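PDB 3ZMR: xyloglucan-specific endo-beta-1,4-glucanase BoGH5A from Bacteroides ovatus, which cleaves the beta-1,4-glucan backbone of xyloglucan internally, with retention of configuration, to release xyloglucan oligosaccharides. Local coordinates for residues T344-P347 against N348-F352; A408-N411 against H412-S415. All coordinates share one frame; numbering follows the deposited sequence.

Interaction 1: T344-P347 against N348-F352; sequences TIMP and NDENF. With GLC (alpha-D-glucopyranose), chain L.
P347 to E350 form a type I beta turn, closed by E350 N donating to P347 O (3.1 Å, N-H...O angle 154°). Past the turn, N351 centres an inverse gamma turn whose F352 N to E350 O bond is weak. This second bend carries the chain back beside M346, whose CA lies 5.9 Å from that of F352. M346 fills the space within the fold-back. Its CG stands anti to the backbone N (chi1 171°), and the chain bends at the sulfur; the thioether thus lies against the N351-F352 peptide, with SD 3.5 Å from N351 C, while CG packs 3.6 Å from E350 CB. E350 runs alongside the P347 ring in the same direction, its carboxylate beside CG and CD of the ring, OE2 3.6 Å from CG of P347. D349 meets the same ring at another atom, with OD1 3.5 Å from P347 CB. The F352 ring turns away from M346 and takes N348 OD1 over one face, near its rim. That oxygen is hydrogen-bonded to R401 NH1, which also bonds M346 O and so ties both segments to one guanidinium. Without CG and SD, as with an alanine at M346, the fold-back would probably lose its filling, leaving E350 CB and the N351-F352 peptide without that packing. Just upstream, I345 brings CD1 to 3.8 Å from C6 of the glucose, in the pocket that also holds E262, the proton donor by similarity, and E395, the inferred nucleophile. The beta turn and the following gamma turn thus fold up next to I345, which lines the glucose pocket but takes no part in the packing; one backbone bond across the segments, the thioether packing and R401 from outside hold them.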
ATOM      1  N   THR A 344      21.549  -5.957   2.148  1.00 11.24           N
ATOM      2  CA  THR A 344      20.676  -6.171   0.993  1.00 11.62           C
ATOM      3  C   THR A 344      20.947  -5.241  -0.187  1.00 11.40           C
ATOM      4  O   THR A 344      21.127  -5.719  -1.302  1.00 14.43           O
ATOM      5  CB  THR A 344      19.196  -6.070   1.347  1.00 12.27           C
ATOM      6  OG1 THR A 344      18.936  -4.782   1.913  1.00 10.65           O
ATOM      7  CG2 THR A 344      18.787  -7.205   2.301  1.00 18.06           C
ATOM      8  N   ILE A 345      20.903  -3.928   0.040  1.00 10.60           N
ATOM      9  CA  ILE A 345      20.832  -2.965  -1.062  1.00 12.59           C
ATOM     10  C   ILE A 345      21.756  -1.741  -0.934  1.00 14.80           C
ATOM     11  O   ILE A 345      21.800  -0.893  -1.828  1.00 15.93           O
ATOM     12  CB  ILE A 345      19.377  -2.530  -1.356  1.00 21.30           C
ATOM     13  CG1 ILE A 345      18.746  -1.893  -0.146  1.00 17.09           C
ATOM     14  CG2 ILE A 345      18.515  -3.708  -1.848  1.00 28.08           C
ATOM     15  CD1 ILE A 345      17.429  -1.211  -0.496  1.00 21.72           C
ATOM     16  N   MET A 346      22.548  -1.680   0.130  1.00 13.29           N
ATOM     17  CA  MET A 346      23.535  -0.576   0.249  1.00 13.83           C
ATOM     18  C   MET A 346      24.489  -0.668  -0.952  1.00 13.41           C
ATOM     19  O   MET A 346      24.908  -1.777  -1.326  1.00 13.29           O
ATOM     20  CB  MET A 346      24.324  -0.696   1.530  1.00 15.82           C
ATOM     21  CG  MET A 346      25.511   0.264   1.638  1.00 15.18           C
ATOM     22  SD  MET A 346      26.347   0.163   3.230  1.00 17.59           S
ATOM     23  CE  MET A 346      25.250   1.165   4.221  1.00 19.01           C
ATOM     24  N   PRO A 347      24.783   0.475  -1.598  1.00 13.32           N
ATOM     25  CA  PRO A 347      25.665   0.479  -2.760  1.00 19.54           C
ATOM     26  C   PRO A 347      27.068  -0.063  -2.486  1.00 15.89           C
ATOM     27  O   PRO A 347      27.566  -0.046  -1.346  1.00 15.97           O
ATOM     28  CB  PRO A 347      25.721   1.960  -3.180  1.00 21.18           C
ATOM     29  CG  PRO A 347      24.485   2.578  -2.641  1.00 19.75           C
ATOM     30  CD  PRO A 347      24.139   1.794  -1.396  1.00 18.13           C
ATOM     31  N   ASN A 348      27.689  -0.539  -3.567  1.00 15.68           N
ATOM     32  CA  ASN A 348      29.004  -1.160  -3.504  1.00 16.42           C
ATOM     33  C   ASN A 348      30.115  -0.196  -3.125  1.00 17.36           C
ATOM     34  O   ASN A 348      31.189  -0.622  -2.698  1.00 21.26           O
ATOM     35  CB  ASN A 348      29.323  -1.856  -4.831  1.00 19.75           C
ATOM     36  CG  ASN A 348      28.551  -3.145  -5.011  1.00 15.98           C
ATOM     37  OD1 ASN A 348      28.562  -4.000  -4.139  1.00 15.88           O
ATOM     38  ND2 ASN A 348      27.902  -3.296  -6.152  1.00 36.69           N
ATOM     39  N   ASP A 349      29.873   1.100  -3.308  1.00 16.97           N
ATOM     40  CA  ASP A 349      30.868   2.131  -2.929  1.00 19.63           C
ATOM     41  C   ASP A 349      30.705   2.668  -1.489  1.00 17.89           C
ATOM     42  O   ASP A 349      31.333   3.657  -1.085  1.00 27.82           O
ATOM     43  CB  ASP A 349      30.911   3.262  -3.964  1.00 21.51           C
ATOM     44  CG  ASP A 349      29.682   4.148  -3.947  1.00 31.11           C
ATOM     45  OD1 ASP A 349      28.652   3.774  -3.338  1.00 31.93           O
ATOM     46  OD2 ASP A 349      29.757   5.228  -4.574  1.00 33.72           O
ATOM     47  N   GLU A 350      29.819   2.018  -0.741  1.00 18.98           N
ATOM     48  CA  GLU A 350      29.589   2.307   0.665  1.00 19.52           C
ATOM     49  C   GLU A 350      30.033   1.091   1.475  1.00 18.58           C
ATOM     50  O   GLU A 350      30.501   0.103   0.909  1.00 18.42           O
ATOM     51  CB  GLU A 350      28.119   2.674   0.913  1.00 19.16           C
ATOM     52  CG  GLU A 350      27.752   4.021   0.304  1.00 20.20           C
ATOM     53  CD  GLU A 350      26.286   4.386   0.458  1.00 21.04           C
ATOM     54  OE1 GLU A 350      25.654   4.007   1.464  1.00 29.53           O
ATOM     55  OE2 GLU A 350      25.774   5.060  -0.447  1.00 32.19           O
ATOM     56  N   ASN A 351      29.868   1.155   2.790  1.00 20.23           N
ATOM     57  CA  ASN A 351      30.425   0.169   3.704  1.00 19.85           C
ATOM     58  C   ASN A 351      29.523  -1.041   3.854  1.00 18.44           C
ATOM     59  O   ASN A 351      29.011  -1.324   4.942  1.00 17.88           O
ATOM     60  CB  ASN A 351      30.650   0.803   5.087  1.00 39.55           C
ATOM     61  CG  ASN A 351      31.379  -0.125   6.035  1.00 33.72           C
ATOM     62  OD1 ASN A 351      32.287  -0.856   5.620  1.00 31.89           O
ATOM     63  ND2 ASN A 351      31.006  -0.094   7.319  1.00 78.56           N
ATOM     64  N   PHE A 352      29.335  -1.776   2.753  1.00 16.98           N
ATOM     65  CA  PHE A 352      28.354  -2.880   2.760  1.00 13.69           C
ATOM     66  C   PHE A 352      28.862  -4.095   3.537  1.00 13.35           C
ATOM     67  O   PHE A 352      30.076  -4.259   3.768  1.00 16.09           O
ATOM     68  CB  PHE A 352      27.952  -3.307   1.340  1.00 13.10           C
ATOM     69  CG  PHE A 352      29.095  -3.848   0.523  1.00 14.15           C
ATOM     70  CD1 PHE A 352      29.459  -5.194   0.609  1.00 14.11           C
ATOM     71  CD2 PHE A 352      29.809  -3.018  -0.321  1.00 14.75           C
ATOM     72  CE1 PHE A 352      30.524  -5.680  -0.127  1.00 11.77           C
ATOM     73  CE2 PHE A 352      30.868  -3.510  -1.076  1.00 16.53           C
ATOM     74  CZ  PHE A 352      31.236  -4.838  -0.958  1.00 14.33           C
TER
HETATM   75  C1  GLC L1519      12.161   0.041  -3.234  0.50 18.82           C
HETATM   76  C2  GLC L1519      11.694   0.757  -4.496  0.50 15.45           C
HETATM   77  C3  GLC L1519      12.428   0.255  -5.741  0.50 13.01           C
HETATM   78  C4  GLC L1519      13.929   0.367  -5.456  0.50 18.55           C
HETATM   79  C5  GLC L1519      14.274  -0.263  -4.098  0.50 39.31           C
HETATM   80  C6  GLC L1519      15.758  -0.214  -3.746  0.50 70.31           C
HETATM   81  O2  GLC L1519      10.301   0.621  -4.598  0.50 11.30           O
HETATM   82  O3  GLC L1519      12.002   0.954  -6.932  0.50  7.94           O
HETATM   83  O4  GLC L1519      14.567  -0.333  -6.488  0.50 25.57           O
HETATM   84  O5  GLC L1519      13.522   0.340  -3.070  0.50 24.90           O
HETATM   85  O6  GLC L1519      16.335  -1.409  -4.236  0.50 90.45           O

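Interaction 2: A408-N411 against H412-S415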
ATOM      1  N   ALA A 408      35.294 -14.693  -0.297  1.00 12.73           N
ATOM      2  CA  ALA A 408      34.324 -13.605  -0.055  1.00 17.89           C
ATOM      3  C   ALA A 408      33.126 -13.766  -0.999  1.00 11.86           C
ATOM      4  O   ALA A 408      31.946 -13.603  -0.592  1.00 12.45           O
ATOM      5  CB  ALA A 408      34.952 -12.234  -0.242  1.00 30.53           C
ATOM      6  N   LEU A 409      33.376 -14.087  -2.263  1.00 13.26           N
ATOM      7  CA  LEU A 409      32.258 -14.266  -3.217  1.00 10.94           C
ATOM      8  C   LEU A 409      31.416 -15.491  -2.847  1.00 11.68           C
ATOM      9  O   LEU A 409      30.168 -15.452  -2.839  1.00 11.27           O
ATOM     10  CB  LEU A 409      32.769 -14.384  -4.668  1.00 13.71           C
ATOM     11  CG  LEU A 409      31.700 -14.668  -5.711  1.00 10.80           C
ATOM     12  CD1 LEU A 409      30.651 -13.576  -5.816  1.00 14.68           C
ATOM     13  CD2 LEU A 409      32.327 -14.929  -7.055  1.00 12.31           C
ATOM     14  N   GLU A 410      32.075 -16.600  -2.533  1.00 12.18           N
ATOM     15  CA  GLU A 410      31.371 -17.824  -2.231  1.00 12.11           C
ATOM     16  C   GLU A 410      30.468 -17.617  -0.996  1.00 11.13           C
ATOM     17  O   GLU A 410      29.316 -18.041  -0.974  1.00 12.20           O
ATOM     18  CB  GLU A 410      32.336 -19.009  -2.038  1.00 16.02           C
ATOM     19  CG  GLU A 410      31.634 -20.340  -1.847  1.00 21.04           C
ATOM     20  CD  GLU A 410      30.777 -20.794  -3.022  1.00 26.79           C
ATOM     21  OE1 GLU A 410      30.967 -20.374  -4.204  1.00 15.06           O
ATOM     22  OE2 GLU A 410      29.862 -21.585  -2.736  1.00 65.46           O
ATOM     23  N   ASN A 411      31.023 -17.003   0.037  1.00 13.69           N
ATOM     24  CA  ASN A 411      30.294 -16.748   1.280  1.00 12.90           C
ATOM     25  C   ASN A 411      29.126 -15.777   1.032  1.00 12.01           C
ATOM     26  O   ASN A 411      28.074 -15.878   1.669  1.00 12.37           O
ATOM     27  CB  ASN A 411      31.248 -16.171   2.334  1.00 12.82           C
ATOM     28  CG  ASN A 411      32.232 -17.184   2.860  1.00 19.19           C
ATOM     29  OD1 ASN A 411      32.069 -18.381   2.662  1.00 18.28           O
ATOM     30  ND2 ASN A 411      33.265 -16.694   3.525  1.00 27.19           N
ATOM     31  N   HIS A 412      29.333 -14.843   0.122  1.00 12.30           N
ATOM     32  CA  HIS A 412      28.310 -13.864  -0.250  1.00 10.72           C
ATOM     33  C   HIS A 412      27.162 -14.590  -0.959  1.00  9.73           C
ATOM     34  O   HIS A 412      25.977 -14.345  -0.661  1.00 10.88           O
ATOM     35  CB  HIS A 412      28.895 -12.742  -1.111  1.00 10.57           C
ATOM     36  CG  HIS A 412      27.868 -11.845  -1.745  1.00 10.85           C
ATOM     37  ND1 HIS A 412      27.039 -11.036  -0.997  1.00 11.49           N
ATOM     38  CD2 HIS A 412      27.511 -11.653  -3.038  1.00 10.22           C
ATOM     39  CE1 HIS A 412      26.236 -10.366  -1.813  1.00 12.07           C
ATOM     40  NE2 HIS A 412      26.494 -10.732  -3.052  1.00 11.37           N
ATOM     41  N   LEU A 413      27.484 -15.440  -1.929  1.00 10.38           N
ATOM     42  CA  LEU A 413      26.446 -16.128  -2.702  1.00 10.47           C
ATOM     43  C   LEU A 413      25.597 -16.976  -1.761  1.00  9.93           C
ATOM     44  O   LEU A 413      24.367 -16.982  -1.862  1.00 10.95           O
ATOM     45  CB  LEU A 413      27.057 -16.990  -3.804  1.00 14.23           C
ATOM     46  CG  LEU A 413      27.723 -16.215  -4.944  1.00 12.53           C
ATOM     47  CD1 LEU A 413      28.436 -17.199  -5.855  1.00 14.59           C
ATOM     48  CD2 LEU A 413      26.717 -15.394  -5.721  1.00 17.25           C
ATOM     49  N   LYS A 414      26.252 -17.690  -0.850  1.00 11.97           N
ATOM     50  CA  LYS A 414      25.566 -18.518   0.147  1.00 11.65           C
ATOM     51  C   LYS A 414      24.692 -17.664   1.052  1.00 10.70           C
ATOM     52  O   LYS A 414      23.529 -18.008   1.308  1.00 11.67           O
ATOM     53  CB  LYS A 414      26.561 -19.334   0.995  1.00 12.25           C
ATOM     54  CG  LYS A 414      25.894 -20.165   2.097  1.00 18.37           C
ATOM     55  CD  LYS A 414      26.869 -21.008   2.912  1.00 31.02           C
ATOM     56  CE  LYS A 414      26.140 -22.142   3.627  1.00 60.01           C
ATOM     57  NZ  LYS A 414      25.171 -21.626   4.628  1.00 37.29           N
ATOM     58  N   SER A 415      25.229 -16.550   1.513  1.00 10.38           N
ATOM     59  CA  SER A 415      24.530 -15.643   2.411  1.00 11.07           C
ATOM     60  C   SER A 415      23.245 -15.153   1.746  1.00  9.90           C
ATOM     61  O   SER A 415      22.216 -15.051   2.408  1.00 10.27           O
ATOM     62  CB  SER A 415      25.412 -14.440   2.730  1.00 11.06           C
ATOM     63  OG  SER A 415      26.425 -14.777   3.685  1.00 11.72           O
TER
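A408 begins the series of i to i+4 bonds along this part of helix 406-429, its O accepting from H412 N at 3.0 Å. The same carbonyl meets the side chain root of H412, whose CB is 3.2 Å from A408 O. L409 O takes L413 N at 2.8 Å. A turn apart, the two leucines cross obliquely, L409 CD1 lying 4.0 Å from L413 CG. L413 sets CG beside its own backbone N (chi1 -69°), which also brings that carbon up against the carbonyl oxygen of the other leucine, 3.3 Å from L409 O. E410 O receives K414 N at 3.1 Å, while the ammonium of K414 turns on to a salt bridge with D418. N411 O is gripped twice: S415 N and S415 OG donate to it from opposite faces of its plane, OG at 2.8 Å. The serine hydroxyl, directed back along the helix, is also hydrogen-bonded to W356 N, and N411 and S415 both touch Q355 and F360. H412 is buried, its ND1 bonded to S354 O and its NE2 to R401 N, a pairing consistent with a neutral ring carrying its proton on ND1. Leucines pair along one flank, whereas H412 and S415 fasten another to the backbone of neighbouring loops, and the buried hydroxyl and imidazole both find partners, the imidazole probably as a neutral ring.

Both contacts are local and lie in series, so neither encloses the other and they do not cross. From the N terminus, interaction 1 follows helix 341-344, after barrel strand 331-337, and closes only the tight turn 347-350. After helices 371-379 and 382-386 and barrel strand 391-396, the chain enters helix 406-429, where interaction 2 sits early; it closes no loop, being successive turns of one helix. Their nearest atoms stay about 6 Å apart, but R401 bridges them: its guanidinium serves interaction 1 and its backbone N serves H412. The chain leaving F352 also meets the helix through S354 and W356, tying the loop beside the glucose pocket to the barrel's outer helical layer.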